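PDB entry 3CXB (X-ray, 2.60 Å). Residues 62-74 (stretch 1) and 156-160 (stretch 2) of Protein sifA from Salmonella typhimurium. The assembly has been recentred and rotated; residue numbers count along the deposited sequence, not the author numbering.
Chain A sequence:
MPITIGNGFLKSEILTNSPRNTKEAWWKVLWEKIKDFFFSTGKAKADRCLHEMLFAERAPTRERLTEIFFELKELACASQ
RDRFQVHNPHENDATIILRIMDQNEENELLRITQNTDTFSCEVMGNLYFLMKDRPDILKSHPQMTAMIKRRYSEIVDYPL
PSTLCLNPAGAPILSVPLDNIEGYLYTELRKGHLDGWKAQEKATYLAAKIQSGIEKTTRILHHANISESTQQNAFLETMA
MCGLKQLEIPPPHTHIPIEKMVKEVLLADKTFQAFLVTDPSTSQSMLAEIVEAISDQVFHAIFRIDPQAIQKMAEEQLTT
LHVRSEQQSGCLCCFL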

# COMPACT_ATOMS: atom_id res chain seq x y z
N ARG A 62 0.52 -5.35 8.92
CA ARG A 62 1.35 -4.16 9.01
C ARG A 62 0.82 -3.11 8.02
O ARG A 62 0.73 -1.93 8.35
CB ARG A 62 2.83 -4.46 8.75
CG ARG A 62 3.20 -4.82 7.33
CD ARG A 62 4.70 -4.65 7.14
NE ARG A 62 5.48 -5.67 7.83
CZ ARG A 62 6.75 -5.53 8.20
NH1 ARG A 62 7.40 -4.39 7.96
NH2 ARG A 62 7.38 -6.53 8.80
N GLU A 63 0.46 -3.54 6.82
CA GLU A 63 -0.03 -2.57 5.86
C GLU A 63 -1.23 -1.86 6.46
O GLU A 63 -1.28 -0.63 6.46
CB GLU A 63 -0.39 -3.25 4.55
CG GLU A 63 -0.90 -2.31 3.45
CD GLU A 63 0.14 -1.30 2.94
OE1 GLU A 63 0.16 -1.03 1.71
OE2 GLU A 63 0.92 -0.75 3.75
N ARG A 64 -2.18 -2.61 6.99
CA ARG A 64 -3.38 -2.01 7.59
C ARG A 64 -2.99 -1.14 8.79
O ARG A 64 -3.66 -0.15 9.13
CB ARG A 64 -4.37 -3.10 7.99
CG ARG A 64 -5.64 -2.61 8.66
CD ARG A 64 -6.40 -1.65 7.78
NE ARG A 64 -7.56 -1.09 8.46
CZ ARG A 64 -8.10 0.09 8.16
NH1 ARG A 64 -9.16 0.53 8.82
NH2 ARG A 64 -7.55 0.84 7.20
N LEU A 65 -1.89 -1.52 9.45
CA LEU A 65 -1.38 -0.76 10.58
C LEU A 65 -1.03 0.64 10.10
O LEU A 65 -1.51 1.62 10.66
CB LEU A 65 -0.10 -1.37 11.14
CG LEU A 65 0.10 -1.29 12.66
CD1 LEU A 65 1.48 -1.72 13.00
CD2 LEU A 65 -0.15 0.08 13.17
N THR A 66 -0.20 0.75 9.06
CA THR A 66 0.19 2.07 8.57
C THR A 66 -1.01 2.89 8.10
O THR A 66 -1.05 4.10 8.35
CB THR A 66 1.20 2.00 7.41
OG1 THR A 66 0.54 1.51 6.24
CG2 THR A 66 2.35 1.05 7.77
N GLU A 67 -1.98 2.25 7.44
CA GLU A 67 -3.13 3.02 6.98
C GLU A 67 -3.83 3.70 8.13
O GLU A 67 -4.08 4.91 8.10
CB GLU A 67 -4.17 2.13 6.27
CG GLU A 67 -3.79 1.56 4.93
CD GLU A 67 -4.84 0.62 4.40
OE1 GLU A 67 -4.68 0.12 3.26
OE2 GLU A 67 -5.83 0.37 5.14
N ILE A 68 -4.14 2.91 9.15
CA ILE A 68 -4.89 3.41 10.29
C ILE A 68 -4.21 4.60 10.90
O ILE A 68 -4.87 5.53 11.39
CB ILE A 68 -5.08 2.33 11.36
CG1 ILE A 68 -5.81 1.13 10.74
CG2 ILE A 68 -5.92 2.89 12.49
CD1 ILE A 68 -5.89 -0.11 11.66
N PHE A 69 -2.89 4.57 10.85
CA PHE A 69 -2.11 5.65 11.40
C PHE A 69 -2.51 6.95 10.69
O PHE A 69 -2.86 7.94 11.33
CB PHE A 69 -0.62 5.38 11.21
CG PHE A 69 0.26 6.45 11.76
CD1 PHE A 69 0.47 6.56 13.13
CD2 PHE A 69 0.88 7.36 10.90
CE1 PHE A 69 1.28 7.55 13.66
CE2 PHE A 69 1.70 8.36 11.42
CZ PHE A 69 1.90 8.45 12.81
N PHE A 70 -2.47 6.93 9.36
CA PHE A 70 -2.81 8.12 8.58
C PHE A 70 -4.29 8.48 8.57
O PHE A 70 -4.66 9.62 8.35
CB PHE A 70 -2.24 7.99 7.17
CG PHE A 70 -0.74 8.10 7.15
CD1 PHE A 70 -0.11 9.33 7.26
CD2 PHE A 70 0.05 6.96 7.11
CE1 PHE A 70 1.28 9.42 7.37
CE2 PHE A 70 1.46 7.05 7.22
CZ PHE A 70 2.06 8.28 7.34
N GLU A 71 -5.15 7.50 8.81
CA GLU A 71 -6.56 7.83 8.86
C GLU A 71 -6.70 8.70 10.11
O GLU A 71 -7.47 9.65 10.16
CB GLU A 71 -7.42 6.56 8.96
CG GLU A 71 -7.74 5.91 7.59
CD GLU A 71 -8.40 4.53 7.70
OE1 GLU A 71 -9.34 4.37 8.52
OE2 GLU A 71 -7.99 3.61 6.95
N LEU A 72 -5.91 8.38 11.13
CA LEU A 72 -5.96 9.16 12.35
C LEU A 72 -5.40 10.55 12.07
O LEU A 72 -6.04 11.56 12.39
CB LEU A 72 -5.15 8.47 13.46
CG LEU A 72 -5.79 7.20 14.03
CD1 LEU A 72 -4.75 6.38 14.77
CD2 LEU A 72 -6.95 7.59 14.98
N LYS A 73 -4.22 10.60 11.47
CA LYS A 73 -3.59 11.87 11.17
C LYS A 73 -4.54 12.74 10.35
O LYS A 73 -4.75 13.91 10.65
CB LYS A 73 -2.29 11.65 10.42
CG LYS A 73 -1.50 12.91 10.20
CD LYS A 73 -0.24 12.62 9.40
CE LYS A 73 0.47 13.89 8.96
NZ LYS A 73 1.51 13.54 7.95
N GLU A 74 -5.13 12.14 9.33
CA GLU A 74 -6.07 12.84 8.47
C GLU A 74 -7.31 13.27 9.27
O GLU A 74 -7.88 14.32 9.00
CB GLU A 74 -6.46 11.93 7.30
CG GLU A 74 -6.94 12.65 6.03
CD GLU A 74 -8.30 13.33 6.20
OE1 GLU A 74 -9.25 12.68 6.70
OE2 GLU A 74 -8.44 14.52 5.81
N VAL A 156 3.17 12.22 -1.01
CA VAL A 156 2.02 11.33 -0.96
C VAL A 156 1.49 11.28 0.47
O VAL A 156 0.41 10.72 0.73
CB VAL A 156 2.40 9.92 -1.38
CG1 VAL A 156 2.64 9.86 -2.86
CG2 VAL A 156 3.65 9.50 -0.63
N ASP A 157 2.24 11.88 1.40
CA ASP A 157 1.93 11.89 2.83
C ASP A 157 1.69 10.46 3.28
O ASP A 157 0.64 10.11 3.82
CB ASP A 157 0.72 12.75 3.12
CG ASP A 157 0.42 12.84 4.58
OD1 ASP A 157 1.28 12.43 5.40
OD2 ASP A 157 -0.67 13.33 4.93
N TYR A 158 2.69 9.63 3.04
CA TYR A 158 2.61 8.23 3.37
C TYR A 158 3.98 7.64 3.09
O TYR A 158 4.73 8.19 2.28
CB TYR A 158 1.62 7.55 2.44
CG TYR A 158 1.06 6.26 2.98
CD1 TYR A 158 0.00 6.27 3.89
CD2 TYR A 158 1.54 5.03 2.54
CE1 TYR A 158 -0.57 5.09 4.36
CE2 TYR A 158 0.98 3.84 3.00
CZ TYR A 158 -0.08 3.88 3.91
OH TYR A 158 -0.67 2.71 4.35
N PRO A 159 4.35 6.53 3.75
CA PRO A 159 5.67 6.01 3.42
C PRO A 159 5.61 5.30 2.07
O PRO A 159 4.59 4.70 1.72
CB PRO A 159 5.96 5.06 4.58
CG PRO A 159 4.61 4.65 5.03
CD PRO A 159 3.81 5.90 4.95
N LEU A 160 6.68 5.40 1.30
CA LEU A 160 6.69 4.76 -0.01
C LEU A 160 7.98 3.97 -0.18
O LEU A 160 9.01 4.27 0.45
CB LEU A 160 6.55 5.81 -1.13
CG LEU A 160 7.75 6.65 -1.63
CD1 LEU A 160 8.60 7.12 -0.44
CD2 LEU A 160 8.62 5.81 -2.56

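Which polar contacts tie the helix to the second stretch most firmly? Two do, one near each end of the contact. K73 and D157 form a salt bridge that is also a hydrogen bond, with K73 NZ donating to D157 OD1 at 2.8 Å; the lysine reaches its partner with all four chi angles in t, a fully extended chain whose CA-to-CB bond already points toward the second stretch. The other is a short hydrogen bond from Y158 OH to T66 OG1, at 2.5 Å. Here the tyrosine is the donor, and the threonine hydroxyl is free to accept because its own proton goes to the backbone, T66 OG1 donating to E63 O at 2.8 Å. The result is a relay from the tyrosine through the threonine to a carbonyl one turn back in the helix.

What else surrounds the tyrosine hydroxyl? It lies against the helix surface beside E67, whose CG is 3.4 Å from Y158 OH. The amide E67 N is just as near to Y158 OH, at 3.4 Å, but the angle is poor and no hydrogen bond results; that amide is instead bonded to E63 O within the helix. The carboxylate of E67 turns to a different task, E67 OE2 accepting from R64 NH2 at 2.7 Å, while the same nitrogen, R64 NH2, also bridges to E71 OE2 at 2.8 Å. These salt bridges stay within the helix.

How is the space between the two polar anchors filled? F70 fills it, pointing toward the second stretch in the m rotamer. Its ring meets that of Y158 obliquely, with centroids 4.9 Å apart and planes at 45°, and F70 CD2 comes to 3.3 Å from Y158 CD1. Beyond the tyrosine, F70 CE2 packs 3.5 Å from P159 CD, an apolar contact, while D157 O and Y158 CA lie over one face of the phenylalanine ring. One aromatic side chain thus touches three consecutive residues.

How do the backbones allow this arrangement? Residues 62-74 are helical, and residues 158-160 form a strand running at 145° to the helix direction, with the axes 9.7 Å apart at closest approach. The nearest CA atoms, F70 CA and Y158 CA, are 7.5 Å apart, so side chains must span the gap. T66, F70 and K73, spaced three or four residues apart, lie along one side of the helix and supply its main contacts. Y158 starts sideways, but its end comes nearer the helix, and together the two stretches bury 325 Å².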